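Local atomic coordinates of Glyoxalase/bleomycin resisance protein/dioxygenase (Streptomyces sp. CB03234, PDB entry 5UJP), a protein that binds riboflavin and calcium and belongs to the glyoxalase/bleomycin resistance protein/dioxygenase superfamily, possibly with dioxygenase activity. Residues T71-V74 and D75-C78; F102-P105 and D106-I110. All coordinates share one frame; numbering follows the deposited sequence.

Contact 1 of 2, residues T71-V74 and D75-C78; sequences TDDV and DADC
T71 and D77 reach for each other from opposite directions across the first turn of a helix. With the T71 hydroxyl anti to its own main-chain nitrogen (chi1 -179°), OG1 meets the D77 carboxylate and donates to OD2 in a very short hydrogen bond of 2.5 Å. A water completes a small ring at this end: it donates to T71 OG1 at 3.0 Å and, more loosely, to D77 OD1. T71 OG1 also takes a weak bond from the amide of D73, so one hydroxyl ties together the loop, the solvent and the helix. The helix itself is capped by D73, the N-cap residue. Its CG stands opposite the backbone N (chi1 -172°), which carries OD1 to the amide of A76 (D73 OD1 to A76 N 3.0 Å), met from well above the carboxylate plane. The methyl of A76 lies against the same carboxylate, A76 CB 3.3 Å from D73 CG. Behind the cap the regular helical bonds begin, D77 N to D73 O and C78 N to V74 O. The start of the helix carries the carboxylates of D73 and D77, where its dipole would probably favour negative charge; D75 turns away to a salt bridge with R98. V74 points the other way, into the fold, and its CG2 comes 4.2 Å from C78 SG. The loop 71-73 leads from strand 67-70 into helix 74-83, which lies over its own sheet: V74 and C78 pack on A100 of strand 97-103 and P91 of strand 88-94, while T71, V74 and D77 rest on L112 of strand 109-113.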
loop_
_atom_site.group_PDB
_atom_site.type_symbol
_atom_site.label_atom_id
_atom_site.label_comp_id
_atom_site.label_asym_id
_atom_site.label_seq_id
_atom_site.Cartn_x
_atom_site.Cartn_y
_atom_site.Cartn_z
ATOM N N THR A 71 -12.790 -5.721 -4.370
ATOM C CA THR A 71 -14.024 -6.167 -3.737
ATOM C C THR A 71 -14.839 -6.924 -4.767
ATOM O O THR A 71 -14.669 -6.731 -5.972
ATOM C CB THR A 71 -14.837 -5.017 -3.114
ATOM O OG1 THR A 71 -15.999 -5.562 -2.501
ATOM C CG2 THR A 71 -15.281 -3.983 -4.180
ATOM N N ASP A 72 -15.724 -7.793 -4.294
ATOM C CA ASP A 72 -16.566 -8.509 -5.248
ATOM C C ASP A 72 -17.894 -7.839 -5.479
ATOM O O ASP A 72 -18.606 -8.252 -6.392
ATOM C CB ASP A 72 -16.764 -9.957 -4.808
ATOM C CG ASP A 72 -15.444 -10.731 -4.799
ATOM O OD1 ASP A 72 -14.533 -10.360 -5.577
ATOM O OD2 ASP A 72 -15.309 -11.677 -4.005
ATOM N N ASP A 73 -18.234 -6.816 -4.707
ATOM C CA ASP A 73 -19.521 -6.138 -4.857
ATOM C C ASP A 73 -19.382 -4.725 -4.300
ATOM O O ASP A 73 -19.678 -4.457 -3.128
ATOM C CB ASP A 73 -20.614 -6.919 -4.133
ATOM C CG ASP A 73 -21.994 -6.386 -4.404
ATOM O OD1 ASP A 73 -22.113 -5.249 -4.898
ATOM O OD2 ASP A 73 -22.959 -7.128 -4.097
ATOM N N VAL A 74 -18.899 -3.807 -5.123
ATOM C CA VAL A 74 -18.658 -2.450 -4.622
ATOM C C VAL A 74 -19.963 -1.732 -4.267
ATOM O O VAL A 74 -19.985 -0.920 -3.338
ATOM C CB VAL A 74 -17.782 -1.638 -5.606
ATOM C CG1 VAL A 74 -18.527 -1.376 -6.947
ATOM C CG2 VAL A 74 -17.323 -0.362 -4.976
ATOM N N ASP A 75 -21.051 -2.004 -4.985
ATOM C CA ASP A 75 -22.325 -1.361 -4.648
ATOM C C ASP A 75 -22.806 -1.780 -3.265
ATOM O O ASP A 75 -23.334 -0.947 -2.497
ATOM C CB ASP A 75 -23.366 -1.650 -5.730
ATOM C CG ASP A 75 -23.003 -0.981 -7.045
ATOM O OD1 ASP A 75 -22.144 -1.499 -7.776
ATOM O OD2 ASP A 75 -23.540 0.095 -7.339
ATOM N N ALA A 76 -22.665 -3.072 -2.930
ATOM C CA ALA A 76 -23.031 -3.528 -1.590
ATOM C C ALA A 76 -22.179 -2.864 -0.535
ATOM O O ALA A 76 -22.682 -2.447 0.515
ATOM C CB ALA A 76 -22.874 -5.035 -1.479
ATOM N N ASP A 77 -20.874 -2.789 -0.784
ATOM C CA ASP A 77 -19.990 -2.148 0.176
ATOM C C ASP A 77 -20.396 -0.697 0.401
ATOM O O ASP A 77 -20.416 -0.225 1.553
ATOM C CB ASP A 77 -18.556 -2.182 -0.343
ATOM C CG ASP A 77 -17.976 -3.587 -0.387
ATOM O OD1 ASP A 77 -18.506 -4.502 0.273
ATOM O OD2 ASP A 77 -16.974 -3.754 -1.113
ATOM N N CYS A 78 -20.727 0.028 -0.682
ATOM C CA CYS A 78 -21.071 1.441 -0.532
ATOM C C CYS A 78 -22.364 1.620 0.238
ATOM O O CYS A 78 -22.491 2.554 1.035
ATOM C CB CYS A 78 -21.162 2.103 -1.901
ATOM S SG CYS A 78 -19.585 2.372 -2.697
HETATM O O HOH W 1 -18.387 -7.086 -1.571
#

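Contact 2 of 2, residues F102-P105 and D106-I110; sequences FSDP and DGNVI
F102 and I110 form an antiparallel hydrogen-bonded pair and S103 and V109 the non-hydrogen-bonded pair beside it, before a type I turn from D104 to G107 reverses the chain. Within the F102-I110 pair, I110 sets its CB over one face of the F102 ring, off centre toward the rim, in a CH-pi contact 3.9 Å from the centroid. The polar hub is D104, whose carboxylate folds back over the turn (chi1 83°). D104 OD1 accepts the backbone N of N108 at 2.9 Å from above the carboxylate plane, and takes weak bonds from the amides of D106 and G107. Its other oxygen, OD2, receives N108 ND2 at 2.8 Å on the syn side, nearly straight (170°), although carboxylate and amide planes are turned 69° apart. Y19 OH of helix 12-23 is a strong outside partner of OD2; N108 ND2 also bonds P8 O and N108 OD1 accepts from L64 N, so both buried groups are satisfied. G107 has a positive phi, where a CB would jam against the preceding carbonyl. G107 N to D104 O closes the turn and D104 N to N108 O lies beyond it, giving a 3:5 hairpin, type I turn plus G1 bulge, on the DPDGN sequence familiar from glyoxalase-superfamily folds.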
loop_
_atom_site.group_PDB
_atom_site.type_symbol
_atom_site.label_atom_id
_atom_site.label_comp_id
_atom_site.label_asym_id
_atom_site.label_seq_id
_atom_site.Cartn_x
_atom_site.Cartn_y
_atom_site.Cartn_z
ATOM N N PHE A 102 -13.790 5.889 0.044
ATOM C CA PHE A 102 -14.308 6.382 1.290
ATOM C C PHE A 102 -13.158 6.837 2.182
ATOM O O PHE A 102 -11.992 6.483 1.968
ATOM C CB PHE A 102 -15.166 5.337 2.007
ATOM C CG PHE A 102 -14.422 4.074 2.441
ATOM C CD1 PHE A 102 -14.280 2.989 1.587
ATOM C CD2 PHE A 102 -13.950 3.950 3.763
ATOM C CE1 PHE A 102 -13.653 1.823 2.002
ATOM C CE2 PHE A 102 -13.318 2.790 4.179
ATOM C CZ PHE A 102 -13.140 1.719 3.285
ATOM N N SER A 103 -13.483 7.652 3.166
ATOM C CA SER A 103 -12.488 8.255 4.031
ATOM C C SER A 103 -12.630 7.701 5.441
ATOM O O SER A 103 -13.751 7.450 5.909
ATOM C CB SER A 103 -12.699 9.777 4.094
ATOM O OG SER A 103 -12.287 10.421 2.898
ATOM N N ASP A 104 -11.494 7.526 6.116
ATOM C CA ASP A 104 -11.495 7.163 7.522
ATOM C C ASP A 104 -11.569 8.422 8.383
ATOM O O ASP A 104 -11.582 9.545 7.856
ATOM C CB ASP A 104 -10.311 6.200 7.802
ATOM C CG ASP A 104 -8.990 6.875 8.030
ATOM O OD1 ASP A 104 -8.870 8.101 7.901
ATOM O OD2 ASP A 104 -8.005 6.134 8.319
ATOM N N PRO A 105 -11.651 8.273 9.707
ATOM C CA PRO A 105 -11.753 9.463 10.579
ATOM C C PRO A 105 -10.664 10.501 10.398
ATOM O O PRO A 105 -10.926 11.701 10.578
ATOM C CB PRO A 105 -11.664 8.866 11.983
ATOM C CG PRO A 105 -12.379 7.547 11.849
ATOM C CD PRO A 105 -11.863 7.033 10.485
ATOM N N ASP A 106 -9.449 10.085 10.046
ATOM C CA ASP A 106 -8.371 11.054 9.898
ATOM C C ASP A 106 -8.325 11.657 8.511
ATOM O O ASP A 106 -7.585 12.627 8.299
ATOM C CB ASP A 106 -7.008 10.423 10.156
ATOM C CG ASP A 106 -6.775 10.113 11.600
ATOM O OD1 ASP A 106 -6.845 11.060 12.410
ATOM O OD2 ASP A 106 -6.566 8.920 11.920
ATOM N N GLY A 107 -9.047 11.061 7.547
ATOM C CA GLY A 107 -8.990 11.529 6.181
ATOM C C GLY A 107 -8.234 10.640 5.220
ATOM O O GLY A 107 -8.162 10.973 4.034
ATOM N N ASN A 108 -7.694 9.510 5.681
ATOM C CA ASN A 108 -7.100 8.560 4.736
ATOM C C ASN A 108 -8.173 8.079 3.780
ATOM O O ASN A 108 -9.290 7.780 4.198
ATOM C CB ASN A 108 -6.546 7.346 5.492
ATOM C CG ASN A 108 -5.405 7.691 6.394
ATOM O OD1 ASN A 108 -4.380 8.217 5.915
ATOM N ND2 ASN A 108 -5.528 7.371 7.685
ATOM N N VAL A 109 -7.847 8.003 2.499
ATOM C CA VAL A 109 -8.816 7.581 1.489
ATOM C C VAL A 109 -8.530 6.130 1.131
ATOM O O VAL A 109 -7.404 5.783 0.709
ATOM C CB VAL A 109 -8.731 8.453 0.223
ATOM C CG1 VAL A 109 -9.765 7.994 -0.821
ATOM C CG2 VAL A 109 -8.979 9.918 0.563
ATOM N N ILE A 110 -9.544 5.294 1.277
ATOM C CA ILE A 110 -9.478 3.869 0.941
ATOM C C ILE A 110 -10.316 3.688 -0.317
ATOM O O ILE A 110 -11.473 4.112 -0.347
ATOM C CB ILE A 110 -10.028 2.986 2.080
ATOM C CG1 ILE A 110 -9.355 3.368 3.422
ATOM C CG2 ILE A 110 -9.950 1.511 1.679
ATOM C CD1 ILE A 110 -7.855 3.096 3.463
HETATM O O HOH W 2 -8.144 6.861 11.186
#

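In the fold
Both contacts belong to one beta-alpha-beta-beta-beta module of the vicinal oxygen chelate type: contact 1 starts its helix 74-83, and contact 2 turns the hairpin between strands 97-103 and 109-113. Their centres are about 17 Å apart and their nearest atoms about 7 Å, without touching. Strand 109-113 links them: it pairs with 97-103 in the hairpin and runs on to L112 and N113, which meet contact 1. Q99, a riboflavin-binding residue, has its side chain about 6 Å from that of V74 and about 9 Å from that of V109; the flavin is absent from this chain. The calcium ion is more distant, about 13 Å from the side chains of T71 and I110 alike.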